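Local coordinates for sensor protein (Bacteroides thetaiotaomicron, PDB 2X7X) that binds fructose through its periplasmic domain, the sensory part of a hybrid two-component protein that probably acts as a histidine kinase, at residues M179-M182 / L183-H186. Numbering follows the deposited sequence.
Sequences MDSM and LRRH
Arg185 reaches back one turn to Ser181 in the last turns of helix 172-185. Its CB and CG each lie 3.5 Å from Ser181 O, the carbonyl that also accepts the Arg185 backbone N-H. CD runs on past the same oxygen. The chain then bends at chi3 (-73°), which turns the guanidinium edge toward the serine hydroxyl. NE donates to Ser181 OG at 3.0 Å and NH2 donates to the same OG at 2.9 Å. OG lies almost in the guanidinium plane, and both bonds are moderately bent. NH1 forms a salt bridge with Asp164 of strand 159-167, whose OD2 also accepts a hydrogen bond from His186 NE2. With an alanine in place of Ser181, NE and NH2 are likely to lose their shared acceptor, leaving the guanidinium less restrained from turning.

Arg184 folds back separately, with NH1 3.5 Å from Ser181 CA. On the buried side, Met179 CE packs 3.7 Å from Leu183 CD2, and both side chains touch Ala206 of helix 199-209. Backbone bonds from Leu183 N to Met179 O and from Arg184 N to Asp180 O are nearly straight. At the helix end His186 N bonds only weakly to Met182 O. The chemistry is thus split: apolar contacts face the core of this periplasmic-binding-protein lobe, while Ser181 and Asp164 together hold the Arg185 guanidinium, and Asp164, through Arg185 and His186, ties the helix end to strand 159-167.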
loop_
_atom_site.group_PDB
_atom_site.type_symbol
_atom_site.label_atom_id
_atom_site.label_comp_id
_atom_site.label_asym_id
_atom_site.label_seq_id
_atom_site.Cartn_x
_atom_site.Cartn_y
_atom_site.Cartn_z
ATOM N N MET A 179 17.786 23.069 -14.907
ATOM C CA MET A 179 17.059 23.848 -13.898
ATOM C C MET A 179 17.837 25.106 -13.475
ATOM O O MET A 179 17.227 26.151 -13.210
ATOM C CB MET A 179 16.700 22.991 -12.685
ATOM C CG MET A 179 15.742 23.643 -11.712
ATOM S SD MET A 179 14.099 24.006 -12.407
ATOM C CE MET A 179 13.526 25.254 -11.255
ATOM N N ASP A 180 19.169 24.997 -13.408
ATOM C CA ASP A 180 20.038 26.130 -13.117
ATOM C C ASP A 180 19.796 27.208 -14.127
ATOM O O ASP A 180 19.593 28.362 -13.775
ATOM C CB ASP A 180 21.498 25.736 -13.225
ATOM C CG ASP A 180 22.102 25.353 -11.909
ATOM O OD1 ASP A 180 21.386 25.266 -10.895
ATOM O OD2 ASP A 180 23.320 25.127 -11.889
ATOM N N SER A 181 19.818 26.826 -15.397
ATOM C CA SER A 181 19.603 27.775 -16.471
ATOM C C SER A 181 18.221 28.434 -16.356
ATOM O O SER A 181 18.092 29.634 -16.575
ATOM C CB SER A 181 19.797 27.094 -17.831
ATOM O OG SER A 181 19.507 27.988 -18.891
ATOM N N MET A 182 17.203 27.657 -15.993
ATOM C CA MET A 182 15.844 28.187 -15.870
ATOM C C MET A 182 15.687 29.186 -14.712
ATOM O O MET A 182 15.068 30.248 -14.883
ATOM C CB MET A 182 14.820 27.057 -15.773
ATOM C CG MET A 182 14.652 26.275 -17.053
ATOM S SD MET A 182 13.797 24.708 -16.804
ATOM C CE MET A 182 13.608 24.158 -18.493
ATOM N N LEU A 183 16.256 28.856 -13.550
ATOM C CA LEU A 183 16.237 29.759 -12.395
ATOM C C LEU A 183 16.888 31.107 -12.726
ATOM O O LEU A 183 16.319 32.173 -12.459
ATOM C CB LEU A 183 16.937 29.114 -11.192
ATOM C CG LEU A 183 16.322 27.850 -10.587
ATOM C CD1 LEU A 183 17.381 26.999 -9.881
ATOM C CD2 LEU A 183 15.171 28.209 -9.650
ATOM N N ARG A 184 18.075 31.042 -13.321
ATOM C CA ARG A 184 18.831 32.214 -13.710
ATOM C C ARG A 184 18.006 33.131 -14.633
ATOM O O ARG A 184 18.055 34.363 -14.498
ATOM C CB ARG A 184 20.096 31.753 -14.419
ATOM C CG ARG A 184 21.267 32.736 -14.447
ATOM C CD ARG A 184 22.450 32.147 -15.255
ATOM N NE ARG A 184 22.857 30.806 -14.775
ATOM C CZ ARG A 184 22.873 29.680 -15.505
ATOM N NH1 ARG A 184 22.522 29.695 -16.791
ATOM N NH2 ARG A 184 23.260 28.533 -14.946
ATOM N N ARG A 185 17.234 32.527 -15.539
ATOM C CA ARG A 185 16.521 33.265 -16.596
ATOM C C ARG A 185 15.060 33.591 -16.277
ATOM O O ARG A 185 14.417 34.346 -17.003
ATOM C CB ARG A 185 16.635 32.526 -17.951
ATOM C CG ARG A 185 18.076 32.502 -18.504
ATOM C CD ARG A 185 18.208 31.891 -19.886
ATOM N NE ARG A 185 18.054 30.447 -19.825
ATOM C CZ ARG A 185 16.932 29.805 -20.141
ATOM N NH1 ARG A 185 15.869 30.487 -20.557
ATOM N NH2 ARG A 185 16.874 28.479 -20.039
ATOM N N HIS A 186 14.542 33.019 -15.195
ATOM C CA HIS A 186 13.135 33.173 -14.843
ATOM C C HIS A 186 12.950 33.428 -13.340
ATOM O O HIS A 186 13.019 32.489 -12.538
ATOM C CB HIS A 186 12.323 31.941 -15.291
ATOM C CG HIS A 186 12.412 31.655 -16.759
ATOM N ND1 HIS A 186 11.887 32.501 -17.717
ATOM C CD2 HIS A 186 12.969 30.623 -17.434
ATOM C CE1 HIS A 186 12.116 31.997 -18.919
ATOM N NE2 HIS A 186 12.772 30.860 -18.774
#